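Local coordinates for protein aminoglycoside phosphotransferase (PDB 4PDY) that probably transfers a phosphate group to a small-molecule substrate, as a member of the aminoglycoside phosphotransferase family with its protein-kinase-like fold, at residues R252-L260 with C277-I287; K289-R300 with L339-L349. One frame throughout, in Å; residues are numbered along the deposited sequence. Where two conformers were deposited one is given.

Contact 1. Residues R252-L260 with C277-I287; sequences RALDMAHLL and CFLHFDAVRNI
The Phe281 ring carries Met256 (a selenomethionine, described in one of its two conformers) over one face, while the aliphatic part of Arg252 runs along its edge, Arg252 CD 3.7 Å from Phe281 CD1. The Arg252 guanidinium stands perpendicular to this ring, with Phe281 over one of its faces and Arg285 O at its edge, near its plane. Met256 CG makes a CH-pi contact, 3.9 Å from the Phe281 centroid, and Met256 CE rests 3.6 Å from Phe281 CG; the bend at chi3 (-50°) folds the methyl back over the ring. Met256 SE makes two Met-aromatic contacts: it stands above the Phe281 face at a distance, 4.6 Å from the centroid, and meets Phe278 at the edge, in plane, 3.7 Å from Phe278 CD1. Leu260 CD1 closes on Phe278 CE1 at 3.6 Å, and Cys277 SG is packed against Leu260 and Leu259.

Arg252 NH1 and NH2 converge end-on on Arg285 O, the NH2 bond being 3.0 Å long and 151° at the hydrogen. Arg252 NH1 also donates to Phe281 O at 3.2 Å, a bent bond from above the carbonyl plane.

The helices run antiparallel in the helical C-terminal lobe expected of this kinase-like family, and helix 121-137 also packs against Phe281. The buried arginine collects carbonyl oxygens at what is probably the partly negative end of a helix dipole and pairs with Glu291 too, so its positive charge is probably well stabilised.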
loop_
_atom_site.group_PDB
_atom_site.type_symbol
_atom_site.label_atom_id
_atom_site.label_comp_id
_atom_site.label_asym_id
_atom_site.label_seq_id
_atom_site.Cartn_x
_atom_site.Cartn_y
_atom_site.Cartn_z
ATOM N N ARG A 252 7.705 -7.932 6.369
ATOM C CA ARG A 252 7.289 -6.672 6.952
ATOM C C ARG A 252 7.850 -5.457 6.223
ATOM O O ARG A 252 7.194 -4.411 6.131
ATOM C CB ARG A 252 7.643 -6.651 8.435
ATOM C CG ARG A 252 7.011 -5.512 9.192
ATOM C CD ARG A 252 7.151 -5.642 10.687
ATOM N NE ARG A 252 8.517 -5.330 11.128
ATOM C CZ ARG A 252 8.835 -4.847 12.325
ATOM N NH1 ARG A 252 7.886 -4.608 13.236
ATOM N NH2 ARG A 252 10.099 -4.561 12.616
ATOM N N ALA A 253 9.054 -5.571 5.687
ATOM C CA ALA A 253 9.674 -4.499 4.943
ATOM C C ALA A 253 8.814 -3.965 3.793
ATOM O O ALA A 253 8.966 -2.801 3.390
ATOM C CB ALA A 253 11.032 -4.970 4.401
ATOM N N LEU A 254 7.960 -4.810 3.217
ATOM C CA LEU A 254 7.110 -4.333 2.123
ATOM C C LEU A 254 6.127 -3.253 2.581
ATOM O O LEU A 254 6.080 -2.195 1.976
ATOM C CB LEU A 254 6.363 -5.469 1.467
ATOM C CG LEU A 254 7.204 -6.455 0.643
ATOM C CD1 LEU A 254 6.315 -7.511 0.018
ATOM C CD2 LEU A 254 8.016 -5.743 -0.427
ATOM N N ASP A 255 5.400 -3.504 3.662
ATOM C CA ASP A 255 4.492 -2.491 4.175
ATOM C C ASP A 255 5.288 -1.275 4.650
ATOM O O ASP A 255 4.879 -0.133 4.428
ATOM C CB ASP A 255 3.641 -3.053 5.321
ATOM C CG ASP A 255 2.307 -3.708 4.867
ATOM O OD1 ASP A 255 1.899 -3.636 3.676
ATOM O OD2 ASP A 255 1.683 -4.348 5.758
HETATM N N MSE A 256 6.424 -1.505 5.308
HETATM C CA MSE A 256 7.210 -0.394 5.817
HETATM C C MSE A 256 7.709 0.504 4.707
HETATM O O MSE A 256 7.585 1.730 4.784
HETATM C CB MSE A 256 8.333 -0.939 6.694
HETATM C CG MSE A 256 8.912 0.159 7.569
HETATM SE SE MSE A 256 10.418 -0.526 8.603
HETATM C CE MSE A 256 9.788 -2.185 9.452
ATOM N N ALA A 257 8.271 -0.098 3.657
ATOM C CA ALA A 257 8.794 0.662 2.530
ATOM C C ALA A 257 7.683 1.371 1.760
ATOM O O ALA A 257 7.896 2.459 1.259
ATOM C CB ALA A 257 9.615 -0.239 1.597
ATOM N N HIS A 258 6.553 0.708 1.576
ATOM C CA HIS A 258 5.441 1.351 0.848
ATOM C C HIS A 258 4.869 2.570 1.593
ATOM O O HIS A 258 4.690 3.616 0.976
ATOM C CB HIS A 258 4.353 0.327 0.492
ATOM C CG HIS A 258 4.843 -0.782 -0.399
ATOM N ND1 HIS A 258 4.276 -2.033 -0.398
ATOM C CD2 HIS A 258 5.876 -0.838 -1.272
ATOM C CE1 HIS A 258 4.908 -2.807 -1.266
ATOM N NE2 HIS A 258 5.872 -2.096 -1.825
ATOM N N LEU A 259 4.700 2.449 2.896
ATOM C CA LEU A 259 4.317 3.595 3.710
ATOM C C LEU A 259 5.357 4.700 3.612
ATOM O O LEU A 259 5.030 5.877 3.416
ATOM C CB LEU A 259 4.125 3.180 5.158
ATOM C CG LEU A 259 3.766 4.332 6.110
ATOM C CD1 LEU A 259 2.472 5.057 5.722
ATOM C CD2 LEU A 259 3.654 3.804 7.513
ATOM N N LEU A 260 6.636 4.327 3.742
ATOM C CA LEU A 260 7.671 5.331 3.694
ATOM C C LEU A 260 7.718 6.049 2.350
ATOM O O LEU A 260 7.905 7.256 2.287
ATOM C CB LEU A 260 9.036 4.698 4.013
ATOM C CG LEU A 260 9.281 4.344 5.478
ATOM C CD1 LEU A 260 10.415 3.342 5.649
ATOM C CD2 LEU A 260 9.614 5.587 6.297
ATOM N N CYS A 277 7.626 6.515 11.423
ATOM C CA CYS A 277 7.367 5.176 10.947
ATOM C C CYS A 277 8.251 4.117 11.642
ATOM O O CYS A 277 7.750 3.151 12.210
ATOM C CB CYS A 277 7.601 5.143 9.449
ATOM S SG CYS A 277 7.421 3.548 8.651
ATOM N N PHE A 278 9.571 4.321 11.625
ATOM C CA PHE A 278 10.496 3.313 12.152
ATOM C C PHE A 278 10.256 3.123 13.653
ATOM O O PHE A 278 10.227 2.007 14.148
ATOM C CB PHE A 278 11.954 3.735 11.938
ATOM C CG PHE A 278 12.412 3.705 10.498
ATOM C CD1 PHE A 278 12.170 2.601 9.703
ATOM C CD2 PHE A 278 13.139 4.756 9.966
ATOM C CE1 PHE A 278 12.620 2.558 8.401
ATOM C CE2 PHE A 278 13.599 4.711 8.657
ATOM C CZ PHE A 278 13.328 3.616 7.876
ATOM N N LEU A 279 10.067 4.230 14.373
ATOM C CA LEU A 279 9.861 4.142 15.810
ATOM C C LEU A 279 8.659 3.248 16.144
ATOM O O LEU A 279 8.678 2.495 17.108
ATOM C CB LEU A 279 9.632 5.535 16.405
ATOM C CG LEU A 279 9.704 5.679 17.919
ATOM C CD1 LEU A 279 11.144 5.490 18.386
ATOM C CD2 LEU A 279 9.176 7.048 18.339
ATOM N N HIS A 280 7.585 3.368 15.352
ATOM C CA HIS A 280 6.364 2.643 15.661
ATOM C C HIS A 280 6.352 1.209 15.165
ATOM O O HIS A 280 5.720 0.373 15.787
ATOM C CB HIS A 280 5.131 3.452 15.233
ATOM C CG HIS A 280 4.926 4.639 16.109
ATOM N ND1 HIS A 280 5.631 5.806 15.947
ATOM C CD2 HIS A 280 4.151 4.812 17.207
ATOM C CE1 HIS A 280 5.313 6.649 16.919
ATOM N NE2 HIS A 280 4.395 6.077 17.678
ATOM N N PHE A 281 7.075 0.901 14.079
ATOM C CA PHE A 281 7.359 -0.513 13.775
ATOM C C PHE A 281 8.225 -1.147 14.879
ATOM O O PHE A 281 7.933 -2.232 15.379
ATOM C CB PHE A 281 8.026 -0.680 12.394
ATOM C CG PHE A 281 7.047 -0.747 11.256
ATOM C CD1 PHE A 281 6.506 -1.966 10.875
ATOM C CD2 PHE A 281 6.681 0.389 10.552
ATOM C CE1 PHE A 281 5.587 -2.048 9.839
ATOM C CE2 PHE A 281 5.775 0.322 9.500
ATOM C CZ PHE A 281 5.246 -0.904 9.132
ATOM N N ASP A 282 9.275 -0.432 15.268
ATOM C CA ASP A 282 10.214 -0.921 16.280
ATOM C C ASP A 282 9.537 -1.195 17.612
ATOM O O ASP A 282 9.896 -2.143 18.296
ATOM C CB ASP A 282 11.343 0.091 16.466
ATOM C CG ASP A 282 12.544 -0.491 17.159
ATOM O OD1 ASP A 282 13.333 -1.225 16.513
ATOM O OD2 ASP A 282 12.714 -0.182 18.339
ATOM N N ALA A 283 8.545 -0.368 17.968
ATOM C CA ALA A 283 7.812 -0.521 19.228
ATOM C C ALA A 283 7.089 -1.871 19.317
ATOM O O ALA A 283 6.967 -2.453 20.392
ATOM C CB ALA A 283 6.812 0.619 19.385
ATOM N N VAL A 284 6.615 -2.369 18.186
ATOM C CA VAL A 284 5.955 -3.669 18.152
ATOM C C VAL A 284 6.981 -4.816 18.117
ATOM O O VAL A 284 6.857 -5.787 18.853
ATOM C CB VAL A 284 4.969 -3.748 16.968
ATOM C CG1 VAL A 284 4.328 -5.118 16.890
ATOM C CG2 VAL A 284 3.911 -2.657 17.098
ATOM N N ARG A 285 7.977 -4.682 17.255
ATOM C CA ARG A 285 9.075 -5.643 17.153
ATOM C C ARG A 285 10.275 -4.916 16.586
ATOM O O ARG A 285 10.158 -4.230 15.587
ATOM C CB ARG A 285 8.682 -6.829 16.272
ATOM C CG ARG A 285 9.755 -7.890 16.124
ATOM C CD ARG A 285 9.207 -9.162 15.499
ATOM N NE ARG A 285 10.215 -10.218 15.469
ATOM C CZ ARG A 285 10.574 -10.963 16.516
ATOM N NH1 ARG A 285 10.020 -10.779 17.715
ATOM N NH2 ARG A 285 11.506 -11.896 16.366
ATOM N N ASN A 286 11.429 -5.106 17.232
ATOM C CA ASN A 286 12.715 -4.543 16.819
ATOM C C ASN A 286 12.940 -4.614 15.323
ATOM O O ASN A 286 12.674 -5.654 14.710
ATOM C CB ASN A 286 13.851 -5.333 17.500
ATOM C CG ASN A 286 15.240 -4.815 17.140
ATOM O OD1 ASN A 286 15.575 -3.667 17.422
ATOM N ND2 ASN A 286 16.056 -5.667 16.522
ATOM N N ILE A 287 13.446 -3.532 14.734
ATOM C CA ILE A 287 13.887 -3.573 13.345
ATOM C C ILE A 287 15.380 -3.930 13.307
ATOM O O ILE A 287 16.229 -3.113 13.704
ATOM C CB ILE A 287 13.712 -2.209 12.666
ATOM C CG1 ILE A 287 12.260 -1.711 12.790
ATOM C CG2 ILE A 287 14.099 -2.267 11.201
ATOM C CD1 ILE A 287 12.112 -0.257 12.372
#

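Contact 2. Residues K289-R300 with L339-L349; sequences KSEYRAVEAILR and LASLRQQVEHL
Val346 is the knob of this interface: its side chain enters a hole on helix 289-300 formed by Lys289, Tyr292, Arg293 and Glu296. The two methyls divide the hollow. Val346 CG2 presses on Tyr292 CB at 3.7 Å, whereas CG1 faces the Lys289 side and also touches Arg293 CG. Glu296 forms the far wall, sliding past the valine in the opposite direction with Glu296 OE1 3.8 Å from Val346 CG1.

Near the chain's C-terminus, Leu349 fills the next hollow, between Lys289 and the tyrosine; Leu349 CD1 lies 3.6 Å from Tyr292 CD2. The extended Lys289 chain runs alongside Val346 O, with Lys289 CE 3.5 Å away, to a salt bridge between Lys289 NZ and Glu347 OE2 (3.3 Å) whose hydrogen bond is weak.

The one knob-into-hole here lies between two antiparallel helices, 163° between their directions, whose segment axes approach to 10.3 Å; it sets the last helix of the chain, 319-347, against helix 289-300. Helices 189-203 and 206-218 also pack against helix 289-300, and Asp205 and Asp207 hold the guanidinium of Arg293.

Toward the other end, Leu342 comes against Glu296 from the opposite direction, Leu342 CD2 meeting the aliphatic CG. Glu296 OE2 comes within 3.2 Å of Arg343 CA, but its approach to Arg343 N is too poorly angled for a hydrogen bond. OE2 instead accepts from a water that also donates to Leu339 O, so a bridge spans the helices.

Leu339 is the bump at this end, its CD2 set against Leu299 CB. Arg300, bent at chi2 and chi3 (59° and 71°), folds its guanidinium across the same leucine, one face covered by Leu339 CB. Arg300 NH1 lies over a face of the Arg343 guanidinium, two like charges, while Asp195 and Gln336 take up Arg300 NH2.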
loop_
_atom_site.group_PDB
_atom_site.type_symbol
_atom_site.label_atom_id
_atom_site.label_comp_id
_atom_site.label_asym_id
_atom_site.label_seq_id
_atom_site.Cartn_x
_atom_site.Cartn_y
_atom_site.Cartn_z
ATOM N N LYS A 289 19.118 -4.675 11.573
ATOM C CA LYS A 289 19.844 -4.006 10.510
ATOM C C LYS A 289 19.422 -4.509 9.116
ATOM O O LYS A 289 19.277 -3.701 8.193
ATOM C CB LYS A 289 21.344 -4.211 10.700
ATOM C CG LYS A 289 22.225 -3.428 9.744
ATOM C CD LYS A 289 23.701 -3.532 10.151
ATOM C CE LYS A 289 24.554 -2.742 9.184
ATOM N NZ LYS A 289 25.997 -2.865 9.502
ATOM N N SER A 290 19.265 -5.834 8.972
ATOM C CA SER A 290 18.941 -6.399 7.676
ATOM C C SER A 290 17.559 -5.945 7.184
ATOM O O SER A 290 17.341 -5.870 5.992
ATOM C CB SER A 290 19.020 -7.934 7.684
ATOM O OG SER A 290 18.182 -8.539 8.661
ATOM N N GLU A 291 16.630 -5.696 8.112
ATOM C CA GLU A 291 15.295 -5.190 7.731
ATOM C C GLU A 291 15.408 -3.763 7.239
ATOM O O GLU A 291 14.771 -3.388 6.246
ATOM C CB GLU A 291 14.298 -5.307 8.881
ATOM C CG GLU A 291 12.879 -4.844 8.539
ATOM C CD GLU A 291 11.896 -5.313 9.575
ATOM O OE1 GLU A 291 12.124 -5.009 10.749
ATOM O OE2 GLU A 291 10.885 -5.948 9.217
ATOM N N TYR A 292 16.188 -2.945 7.936
ATOM C CA TYR A 292 16.461 -1.595 7.437
ATOM C C TYR A 292 17.026 -1.664 6.031
ATOM O O TYR A 292 16.703 -0.875 5.167
ATOM C CB TYR A 292 17.439 -0.847 8.323
ATOM C CG TYR A 292 16.878 -0.157 9.529
ATOM C CD1 TYR A 292 16.096 0.987 9.376
ATOM C CD2 TYR A 292 17.131 -0.612 10.812
ATOM C CE1 TYR A 292 15.592 1.665 10.466
ATOM C CE2 TYR A 292 16.628 0.059 11.916
ATOM C CZ TYR A 292 15.840 1.195 11.731
ATOM O OH TYR A 292 15.303 1.904 12.792
ATOM N N ARG A 293 17.966 -2.593 5.819
ATOM C CA ARG A 293 18.626 -2.661 4.508
ATOM C C ARG A 293 17.666 -3.090 3.400
ATOM O O ARG A 293 17.765 -2.602 2.281
ATOM C CB ARG A 293 19.859 -3.560 4.566
ATOM C CG ARG A 293 20.825 -3.097 5.636
ATOM C CD ARG A 293 22.201 -2.784 5.136
ATOM N NE ARG A 293 22.793 -3.892 4.408
ATOM C CZ ARG A 293 23.667 -3.748 3.419
ATOM N NH1 ARG A 293 24.133 -4.822 2.808
ATOM N NH2 ARG A 293 24.081 -2.537 3.041
ATOM N N ALA A 294 16.755 -4.012 3.710
ATOM C CA ALA A 294 15.710 -4.380 2.752
ATOM C C ALA A 294 14.824 -3.176 2.396
ATOM O O ALA A 294 14.489 -2.962 1.239
ATOM C CB ALA A 294 14.863 -5.512 3.294
ATOM N N VAL A 295 14.444 -2.394 3.408
ATOM C CA VAL A 295 13.671 -1.178 3.184
ATOM C C VAL A 295 14.486 -0.199 2.324
ATOM O O VAL A 295 13.959 0.381 1.388
ATOM C CB VAL A 295 13.260 -0.535 4.527
ATOM C CG1 VAL A 295 12.713 0.862 4.299
ATOM C CG2 VAL A 295 12.233 -1.390 5.247
ATOM N N GLU A 296 15.788 -0.042 2.619
ATOM C CA GLU A 296 16.604 0.827 1.798
ATOM C C GLU A 296 16.667 0.368 0.333
ATOM O O GLU A 296 16.666 1.197 -0.580
ATOM C CB GLU A 296 18.032 0.874 2.327
ATOM C CG GLU A 296 18.189 1.597 3.653
ATOM C CD GLU A 296 19.641 1.637 4.082
ATOM O OE1 GLU A 296 20.192 0.585 4.491
ATOM O OE2 GLU A 296 20.228 2.727 3.983
ATOM N N ALA A 297 16.757 -0.943 0.115
ATOM C CA ALA A 297 16.799 -1.471 -1.248
ATOM C C ALA A 297 15.569 -1.031 -2.041
ATOM O O ALA A 297 15.648 -0.592 -3.203
ATOM C CB ALA A 297 16.874 -2.993 -1.235
ATOM N N ILE A 298 14.419 -1.122 -1.379
ATOM C CA ILE A 298 13.179 -0.755 -2.028
ATOM C C ILE A 298 13.132 0.765 -2.262
ATOM O O ILE A 298 12.845 1.209 -3.370
ATOM C CB ILE A 298 11.966 -1.227 -1.199
ATOM C CG1 ILE A 298 11.882 -2.748 -1.166
ATOM C CG2 ILE A 298 10.659 -0.681 -1.773
ATOM C CD1 ILE A 298 11.100 -3.291 -0.001
ATOM N N LEU A 299 13.374 1.559 -1.215
ATOM C CA LEU A 299 13.331 3.012 -1.360
ATOM C C LEU A 299 14.340 3.614 -2.317
ATOM O O LEU A 299 14.061 4.615 -2.974
ATOM C CB LEU A 299 13.547 3.703 -0.044
ATOM C CG LEU A 299 12.487 3.549 0.997
ATOM C CD1 LEU A 299 12.883 4.331 2.235
ATOM C CD2 LEU A 299 11.164 4.051 0.435
ATOM N N ARG A 300 15.516 2.991 -2.417
ATOM C CA ARG A 300 16.545 3.524 -3.282
ATOM C C ARG A 300 16.152 3.417 -4.751
ATOM O O ARG A 300 16.571 4.234 -5.570
ATOM C CB ARG A 300 17.859 2.758 -3.036
ATOM C CG ARG A 300 19.027 3.068 -3.969
ATOM C CD ARG A 300 19.464 4.512 -3.980
ATOM N NE ARG A 300 20.135 4.889 -2.750
ATOM C CZ ARG A 300 20.631 6.101 -2.503
ATOM N NH1 ARG A 300 21.256 6.317 -1.354
ATOM N NH2 ARG A 300 20.527 7.081 -3.405
ATOM N N LEU A 339 18.147 9.641 1.815
ATOM C CA LEU A 339 18.634 8.276 1.678
ATOM C C LEU A 339 20.069 8.156 2.159
ATOM O O LEU A 339 20.424 7.140 2.722
ATOM C CB LEU A 339 18.471 7.755 0.258
ATOM C CG LEU A 339 17.014 7.647 -0.220
ATOM C CD1 LEU A 339 16.988 7.395 -1.719
ATOM C CD2 LEU A 339 16.267 6.559 0.534
ATOM N N ALA A 340 20.854 9.210 1.980
ATOM C CA ALA A 340 22.232 9.250 2.460
ATOM C C ALA A 340 22.329 9.207 3.976
ATOM O O ALA A 340 23.122 8.463 4.556
ATOM C CB ALA A 340 22.925 10.487 1.936
ATOM N N SER A 341 21.519 10.024 4.639
ATOM C CA SER A 341 21.504 10.052 6.099
ATOM C C SER A 341 20.971 8.737 6.672
ATOM O O SER A 341 21.481 8.261 7.686
ATOM C CB SER A 341 20.690 11.242 6.632
ATOM O OG SER A 341 19.392 11.239 6.092
ATOM N N LEU A 342 19.967 8.137 6.027
ATOM C CA LEU A 342 19.448 6.850 6.490
ATOM C C LEU A 342 20.524 5.754 6.376
ATOM O O LEU A 342 20.686 4.943 7.275
ATOM C CB LEU A 342 18.189 6.431 5.734
ATOM C CG LEU A 342 17.601 5.054 6.057
ATOM C CD1 LEU A 342 17.239 4.946 7.528
ATOM C CD2 LEU A 342 16.399 4.774 5.157
ATOM N N ARG A 343 21.249 5.749 5.268
ATOM C CA ARG A 343 22.345 4.795 5.080
ATOM C C ARG A 343 23.382 4.915 6.194
ATOM O O ARG A 343 23.848 3.913 6.742
ATOM C CB ARG A 343 22.976 5.044 3.726
ATOM C CG ARG A 343 24.170 4.150 3.446
ATOM C CD ARG A 343 24.543 4.156 1.963
ATOM N NE ARG A 343 24.689 5.509 1.435
ATOM C CZ ARG A 343 24.602 5.850 0.154
ATOM N NH1 ARG A 343 24.712 7.131 -0.185
ATOM N NH2 ARG A 343 24.381 4.938 -0.782
ATOM N N GLN A 344 23.723 6.147 6.546
ATOM C CA GLN A 344 24.647 6.372 7.647
ATOM C C GLN A 344 24.052 5.869 8.958
ATOM O O GLN A 344 24.762 5.228 9.748
ATOM C CB GLN A 344 25.053 7.846 7.736
ATOM C CG GLN A 344 25.948 8.281 6.591
ATOM C CD GLN A 344 26.283 9.756 6.631
ATOM O OE1 GLN A 344 25.889 10.474 7.552
ATOM N NE2 GLN A 344 27.033 10.216 5.638
ATOM N N GLN A 345 22.765 6.168 9.195
ATOM C CA GLN A 345 22.077 5.720 10.415
ATOM C C GLN A 345 22.161 4.196 10.563
ATOM O O GLN A 345 22.437 3.675 11.641
ATOM C CB GLN A 345 20.609 6.179 10.427
ATOM C CG GLN A 345 19.848 5.875 11.716
ATOM C CD GLN A 345 20.297 6.715 12.898
ATOM O OE1 GLN A 345 21.030 7.681 12.744
ATOM N NE2 GLN A 345 19.859 6.340 14.085
ATOM N N VAL A 346 21.937 3.482 9.460
ATOM C CA VAL A 346 21.897 2.030 9.485
ATOM C C VAL A 346 23.282 1.439 9.797
ATOM O O VAL A 346 23.387 0.369 10.397
ATOM C CB VAL A 346 21.298 1.521 8.164
ATOM C CG1 VAL A 346 21.384 0.020 8.060
ATOM C CG2 VAL A 346 19.833 1.945 8.077
ATOM N N GLU A 347 24.333 2.154 9.411
ATOM C CA GLU A 347 25.701 1.788 9.786
ATOM C C GLU A 347 26.064 2.050 11.253
ATOM O O GLU A 347 27.027 1.480 11.739
ATOM C CB GLU A 347 26.703 2.493 8.864
ATOM C CG GLU A 347 26.914 1.789 7.536
ATOM C CD GLU A 347 27.117 0.284 7.682
ATOM O OE1 GLU A 347 28.119 -0.128 8.312
ATOM O OE2 GLU A 347 26.269 -0.489 7.172
ATOM N N HIS A 348 25.346 2.914 11.960
ATOM C CA HIS A 348 25.576 3.048 13.404
ATOM C C HIS A 348 24.267 2.921 14.172
ATOM O O HIS A 348 23.793 3.871 14.820
ATOM C CB HIS A 348 26.327 4.339 13.753
ATOM C CG HIS A 348 25.717 5.581 13.179
ATOM N ND1 HIS A 348 24.519 6.100 13.621
ATOM C CD2 HIS A 348 26.157 6.421 12.213
ATOM C CE1 HIS A 348 24.243 7.197 12.941
ATOM N NE2 HIS A 348 25.215 7.411 12.076
ATOM N N LEU A 349 23.670 1.741 14.047
ATOM C CA LEU A 349 22.514 1.362 14.880
ATOM C C LEU A 349 22.950 0.914 16.279
ATOM O O LEU A 349 22.604 1.547 17.282
ATOM C CB LEU A 349 21.681 0.255 14.227
ATOM C CG LEU A 349 20.973 0.599 12.917
ATOM C CD1 LEU A 349 20.387 -0.659 12.304
ATOM C CD2 LEU A 349 19.880 1.647 13.120
HETATM O O HOH W 1 19.257 4.663 2.359
#

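Contact 1 precedes contact 2 along the chain, and their centres lie 12 Å apart on the same side of the molecule's centre. Helix 271-284 leads directly into helix 289-300, which packs on helix 252-266 with one side and on helix 319-347 with another, so that helix 289-300 ties the two pairs together. The contacts touch through the salt bridge between Arg252 NH2 and Glu291 OE1 (2.8 Å), the edge-to-face rings of Phe278 and Tyr292, and Ala257 against Ile298. Contact 1 is the more buried; contact 2 extends the packing to the last modelled residues. With no strand taking part in either, both probably belong to the helical lobe of the kinase-like fold.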